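Local coordinates for oligopeptide-binding protein oppA (Lactococcus lactis, PDB 3DRF), which binds oligopeptides as the receptor of the OppABCDF ABC transporter, which is essential for uptake of peptides longer than three residues and for growth in milk, at residues 340-345 against 427-432; 383-388 against 434-439. All blocks are in the same frame, centred on the assembly; numbering follows the deposited sequence.

Interaction 1: residues 340-345 against 427-432; sequences RNVAEV and QNYIQQ
N341 and N428 face each other tip to tip with their amides nearly coplanar, joined by a reciprocal pair of hydrogen bonds between the start of helix 342-349 and helix 422-435 in this periplasmic-binding-protein fold of the family 5 type. N428 ND2 donates to N341 OD1 at 2.9 Å, and N341 ND2 returns a bond to N428 OD1 at 3.0 Å; each donor lies in the carbonyl plane on a lone pair, fixing the rotation of both amides. The second N-H of N341 ND2 runs almost straight to E344 OE1 (172°). N341 is the N-cap residue, but its side chain makes no capping bond; CG stands between the backbone N and carbonyl carbon (chi1 56°). The Q432 amide stacks on that of N341, and Q432 CG is 3.4 Å from N341 OD1, while Q432 OE1 bonds to K435.

R340 lies over the Y429 ring: CB and CG are near CD1 and CE1, CD sits over the centre of one face in a CH-pi contact (3.9 Å from the centroid), the bend at chi3 places NE, and the guanidinium lies higher over the same face, its plane 47° from the ring's and its NH1 bonded to T539. At 5.4 Å from the centroid, R340 CZ gives at most a weak cation-pi attraction. Y429 OH meets V342 CG2 at 3.7 Å and V345 CG2 at 3.6 Å.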
loop_
_atom_site.group_PDB
_atom_site.type_symbol
_atom_site.label_atom_id
_atom_site.label_comp_id
_atom_site.label_asym_id
_atom_site.label_seq_id
_atom_site.Cartn_x
_atom_site.Cartn_y
_atom_site.Cartn_z
ATOM N N ARG A 340 8.576 10.627 -20.661
ATOM C CA ARG A 340 8.048 9.246 -20.729
ATOM C C ARG A 340 6.851 9.163 -21.699
ATOM O O ARG A 340 6.148 10.093 -21.915
ATOM C CB ARG A 340 7.583 8.703 -19.331
ATOM C CG ARG A 340 8.760 8.462 -18.339
ATOM C CD ARG A 340 8.306 7.554 -17.170
ATOM N NE ARG A 340 7.191 8.161 -16.433
ATOM C CZ ARG A 340 6.547 7.519 -15.470
ATOM N NH1 ARG A 340 5.562 8.108 -14.876
ATOM N NH2 ARG A 340 6.918 6.297 -15.138
ATOM N N ASN A 341 6.714 7.956 -22.266
ATOM C CA ASN A 341 5.614 7.611 -23.131
ATOM C C ASN A 341 4.686 6.558 -22.504
ATOM O O ASN A 341 4.516 5.495 -23.016
ATOM C CB ASN A 341 6.158 7.103 -24.497
ATOM C CG ASN A 341 7.107 5.937 -24.364
ATOM O OD1 ASN A 341 7.685 5.699 -23.383
ATOM N ND2 ASN A 341 7.240 5.196 -25.450
ATOM N N VAL A 342 4.062 6.943 -21.394
ATOM C CA VAL A 342 3.284 5.987 -20.613
ATOM C C VAL A 342 2.060 5.489 -21.419
ATOM O O VAL A 342 1.739 4.355 -21.360
ATOM C CB VAL A 342 2.839 6.626 -19.263
ATOM C CG1 VAL A 342 1.958 5.706 -18.521
ATOM C CG2 VAL A 342 4.075 6.987 -18.445
ATOM N N ALA A 343 1.402 6.370 -22.162
ATOM C CA ALA A 343 0.251 5.973 -22.983
ATOM C C ALA A 343 0.673 4.938 -24.055
ATOM O O ALA A 343 0.009 3.950 -24.219
ATOM C CB ALA A 343 -0.397 7.236 -23.623
ATOM N N GLU A 344 1.785 5.174 -24.741
ATOM C CA GLU A 344 2.268 4.194 -25.712
ATOM C C GLU A 344 2.540 2.825 -25.058
ATOM O O GLU A 344 2.193 1.824 -25.584
ATOM C CB GLU A 344 3.544 4.696 -26.401
ATOM C CG GLU A 344 3.358 5.802 -27.408
ATOM C CD GLU A 344 4.595 6.062 -28.224
ATOM O OE1 GLU A 344 5.681 5.605 -27.945
ATOM O OE2 GLU A 344 4.360 6.759 -29.208
ATOM N N VAL A 345 3.162 2.809 -23.881
ATOM C CA VAL A 345 3.439 1.567 -23.142
ATOM C C VAL A 345 2.128 0.887 -22.770
ATOM O O VAL A 345 1.968 -0.262 -22.995
ATOM C CB VAL A 345 4.295 1.904 -21.875
ATOM C CG1 VAL A 345 4.303 0.740 -20.917
ATOM C CG2 VAL A 345 5.722 2.327 -22.319
ATOM N N GLN A 427 13.919 -0.176 -20.577
ATOM C CA GLN A 427 14.828 0.289 -21.633
ATOM C C GLN A 427 14.144 1.323 -22.541
ATOM O O GLN A 427 14.753 2.268 -22.949
ATOM C CB GLN A 427 15.333 -0.907 -22.445
ATOM C CG GLN A 427 16.305 -1.780 -21.739
ATOM C CD GLN A 427 17.529 -1.071 -21.243
ATOM O OE1 GLN A 427 17.965 -0.078 -21.762
ATOM N NE2 GLN A 427 18.125 -1.686 -20.288
ATOM N N ASN A 428 12.866 1.111 -22.803
ATOM C CA ASN A 428 12.049 2.094 -23.527
ATOM C C ASN A 428 12.061 3.509 -22.857
ATOM O O ASN A 428 12.269 4.478 -23.532
ATOM C CB ASN A 428 10.613 1.595 -23.710
ATOM C CG ASN A 428 9.620 2.703 -23.973
ATOM O OD1 ASN A 428 9.419 3.118 -25.084
ATOM N ND2 ASN A 428 8.999 3.171 -22.933
ATOM N N TYR A 429 11.928 3.564 -21.523
ATOM C CA TYR A 429 12.040 4.853 -20.812
ATOM C C TYR A 429 13.468 5.426 -20.880
ATOM O O TYR A 429 13.613 6.590 -21.066
ATOM C CB TYR A 429 11.506 4.751 -19.370
ATOM C CG TYR A 429 9.983 4.507 -19.298
ATOM C CD1 TYR A 429 9.068 5.182 -20.131
ATOM C CD2 TYR A 429 9.478 3.556 -18.398
ATOM C CE1 TYR A 429 7.675 4.939 -20.032
ATOM C CE2 TYR A 429 8.114 3.322 -18.297
ATOM C CZ TYR A 429 7.231 4.013 -19.104
ATOM O OH TYR A 429 5.883 3.812 -19.059
ATOM N N ILE A 430 14.472 4.571 -20.716
ATOM C CA ILE A 430 15.858 4.999 -20.884
ATOM C C ILE A 430 16.076 5.651 -22.284
ATOM O O ILE A 430 16.727 6.653 -22.384
ATOM C CB ILE A 430 16.817 3.793 -20.626
ATOM C CG1 ILE A 430 16.829 3.479 -19.120
ATOM C CG2 ILE A 430 18.269 4.142 -21.072
ATOM C CD1 ILE A 430 17.630 2.179 -18.721
ATOM N N GLN A 431 15.518 5.031 -23.304
ATOM C CA GLN A 431 15.537 5.557 -24.661
ATOM C C GLN A 431 14.823 6.906 -24.749
ATOM O O GLN A 431 15.324 7.783 -25.356
ATOM C CB GLN A 431 14.882 4.535 -25.607
ATOM C CG GLN A 431 14.679 5.026 -27.022
ATOM C CD GLN A 431 13.715 4.169 -27.840
ATOM O OE1 GLN A 431 13.119 3.211 -27.375
ATOM N NE2 GLN A 431 13.605 4.525 -29.111
ATOM N N GLN A 432 13.677 7.086 -24.103
ATOM C CA GLN A 432 13.025 8.397 -24.136
ATOM C C GLN A 432 13.890 9.468 -23.425
ATOM O O GLN A 432 14.005 10.570 -23.892
ATOM C CB GLN A 432 11.604 8.360 -23.498
ATOM C CG GLN A 432 10.654 7.282 -24.044
ATOM C CD GLN A 432 10.590 7.246 -25.580
ATOM O OE1 GLN A 432 10.338 8.222 -26.209
ATOM N NE2 GLN A 432 10.825 6.094 -26.117
#

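Interaction 2: residues 383-388 against 434-439; sequences KANKLL and KKIGVK
I436 turns its side chain onto helix 381-390 just where helix 422-435 ends, and the touching atoms are mostly carbon. Its CG2 rests 3.7 Å from A384 CB, and its CD1 lies 4.0 Å from L388 CD1, the two side chains crossing at about a right angle. A chi1 of 63° sets I436 CG1, the carbon that carries CD1 toward L388, between the backbone N and carbonyl carbon. L388 CD1 also comes within 3.4 Å of I436 O and reaches V438 CG2 at 4.2 Å. N385 lies obliquely across the same isoleucine, its OD1 3.2 Å from I436 CA.

Outside this first shell, a Schellman motif sets the backbone: G437, with positive phi, is the C-prime residue, and G437 N bonds to K434 O at 3.0 Å as the chain leaves the helix for strand 439-442. A339 of helix 330-339 and L381 also pack on I436. R402 of strand 401-404 ties the two sides together, giving NH2 to N385 OD1 and NE to I436 O. The segments thus meet through van der Waals contact, while two oxygens at their interface, one from each side, are satisfied by a single arginine that probably carries a positive charge.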
loop_
_atom_site.group_PDB
_atom_site.type_symbol
_atom_site.label_atom_id
_atom_site.label_comp_id
_atom_site.label_asym_id
_atom_site.label_seq_id
_atom_site.Cartn_x
_atom_site.Cartn_y
_atom_site.Cartn_z
ATOM N N LYS A 383 8.560 20.046 -24.800
ATOM C CA LYS A 383 8.515 20.761 -23.502
ATOM C C LYS A 383 9.658 20.357 -22.567
ATOM O O LYS A 383 10.236 21.155 -21.950
ATOM C CB LYS A 383 7.147 20.549 -22.822
ATOM C CG LYS A 383 6.997 21.295 -21.499
ATOM C CD LYS A 383 5.531 21.292 -21.036
ATOM C CE LYS A 383 5.407 22.195 -19.840
ATOM N NZ LYS A 383 4.039 22.337 -19.284
ATOM N N ALA A 384 9.936 19.062 -22.510
ATOM C CA ALA A 384 11.034 18.561 -21.714
ATOM C C ALA A 384 12.363 19.179 -22.113
ATOM O O ALA A 384 13.054 19.665 -21.298
ATOM C CB ALA A 384 11.097 17.032 -21.836
ATOM N N ASN A 385 12.676 19.144 -23.407
ATOM C CA ASN A 385 13.914 19.773 -23.912
ATOM C C ASN A 385 13.968 21.301 -23.621
ATOM O O ASN A 385 14.984 21.787 -23.241
ATOM C CB ASN A 385 14.095 19.450 -25.433
ATOM C CG ASN A 385 14.668 18.038 -25.686
ATOM O OD1 ASN A 385 15.643 17.670 -25.169
ATOM N ND2 ASN A 385 14.020 17.322 -26.564
ATOM N N LYS A 386 12.855 21.988 -23.800
ATOM C CA LYS A 386 12.757 23.434 -23.514
ATOM C C LYS A 386 13.064 23.705 -22.027
ATOM O O LYS A 386 13.805 24.564 -21.728
ATOM C CB LYS A 386 11.367 23.943 -23.907
ATOM C CG LYS A 386 11.173 25.443 -23.668
ATOM C CD LYS A 386 9.790 25.883 -24.188
ATOM C CE LYS A 386 9.451 27.299 -23.898
ATOM N NZ LYS A 386 8.850 27.359 -22.674
ATOM N N LEU A 387 12.440 22.926 -21.124
ATOM C CA LEU A 387 12.635 23.081 -19.682
ATOM C C LEU A 387 14.102 22.948 -19.311
ATOM O O LEU A 387 14.597 23.676 -18.519
ATOM C CB LEU A 387 11.800 22.041 -18.903
ATOM C CG LEU A 387 10.302 22.363 -18.849
ATOM C CD1 LEU A 387 9.538 21.133 -18.417
ATOM C CD2 LEU A 387 10.006 23.474 -17.777
ATOM N N LEU A 388 14.768 21.973 -19.919
ATOM C CA LEU A 388 16.175 21.708 -19.619
ATOM C C LEU A 388 17.078 22.823 -20.187
ATOM O O LEU A 388 17.959 23.252 -19.527
ATOM C CB LEU A 388 16.584 20.306 -20.159
ATOM C CG LEU A 388 15.911 19.160 -19.339
ATOM C CD1 LEU A 388 16.162 17.829 -20.074
ATOM C CD2 LEU A 388 16.474 19.169 -17.913
ATOM N N LYS A 434 17.141 9.493 -23.146
ATOM C CA LYS A 434 18.247 9.818 -24.062
ATOM C C LYS A 434 17.810 10.887 -25.093
ATOM O O LYS A 434 18.583 11.748 -25.410
ATOM C CB LYS A 434 18.753 8.540 -24.715
ATOM C CG LYS A 434 19.933 8.785 -25.700
ATOM C CD LYS A 434 20.475 7.451 -26.196
ATOM C CE LYS A 434 21.745 7.615 -27.095
ATOM N NZ LYS A 434 22.050 6.322 -27.791
ATOM N N LYS A 435 16.578 10.809 -25.579
ATOM C CA LYS A 435 16.048 11.842 -26.496
ATOM C C LYS A 435 16.090 13.241 -25.903
ATOM O O LYS A 435 16.182 14.195 -26.640
ATOM C CB LYS A 435 14.606 11.552 -26.958
ATOM C CG LYS A 435 14.398 10.224 -27.717
ATOM C CD LYS A 435 12.883 9.987 -27.965
ATOM C CE LYS A 435 12.623 8.675 -28.639
ATOM N NZ LYS A 435 11.209 8.537 -28.875
ATOM N N ILE A 436 16.010 13.367 -24.592
ATOM C CA ILE A 436 16.092 14.709 -23.946
ATOM C C ILE A 436 17.441 14.997 -23.287
ATOM O O ILE A 436 17.568 15.898 -22.560
ATOM C CB ILE A 436 14.937 14.985 -22.929
ATOM C CG1 ILE A 436 15.006 13.983 -21.751
ATOM C CG2 ILE A 436 13.505 14.939 -23.666
ATOM C CD1 ILE A 436 14.188 14.400 -20.515
ATOM N N GLY A 437 18.430 14.183 -23.591
ATOM C CA GLY A 437 19.799 14.391 -23.145
ATOM C C GLY A 437 20.088 14.047 -21.685
ATOM O O GLY A 437 20.985 14.532 -21.107
ATOM N N VAL A 438 19.311 13.105 -21.186
ATOM C CA VAL A 438 19.501 12.573 -19.830
ATOM C C VAL A 438 19.993 11.129 -19.942
ATOM O O VAL A 438 19.368 10.304 -20.553
ATOM C CB VAL A 438 18.179 12.634 -19.040
ATOM C CG1 VAL A 438 18.402 12.061 -17.596
ATOM C CG2 VAL A 438 17.694 14.100 -18.993
ATOM N N LYS A 439 21.132 10.864 -19.343
ATOM C CA LYS A 439 21.718 9.540 -19.323
ATOM C C LYS A 439 21.239 8.773 -18.082
ATOM O O LYS A 439 21.488 9.133 -16.991
ATOM C CB LYS A 439 23.251 9.583 -19.317
ATOM C CG LYS A 439 23.861 8.190 -19.505
ATOM C CD LYS A 439 25.337 8.180 -19.146
ATOM C CE LYS A 439 26.088 8.744 -20.238
ATOM N NZ LYS A 439 27.587 8.662 -20.038
#

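In the fold
Both interactions use helix 422-435, interaction 1 along its body and interaction 2 at its C-terminal end and the turn that follows, with centres about 13 Å apart. Their segments alternate along the chain, and the helix packs against helix 342-349 and, at its end, helix 381-390. Each contact is largely buried, although interaction 2 reaches an exposed fringe at K435. Their chemistry differs: polar amides bond directly across 340-345 and 427-432 beside an aromatic ring, whereas 383-388 and 434-439 meet through aliphatic groups, with their polar bridge supplied from a third element, strand 401-404. Interaction 1 also borders strand 536-549, and interaction 2 borders strand 407-414.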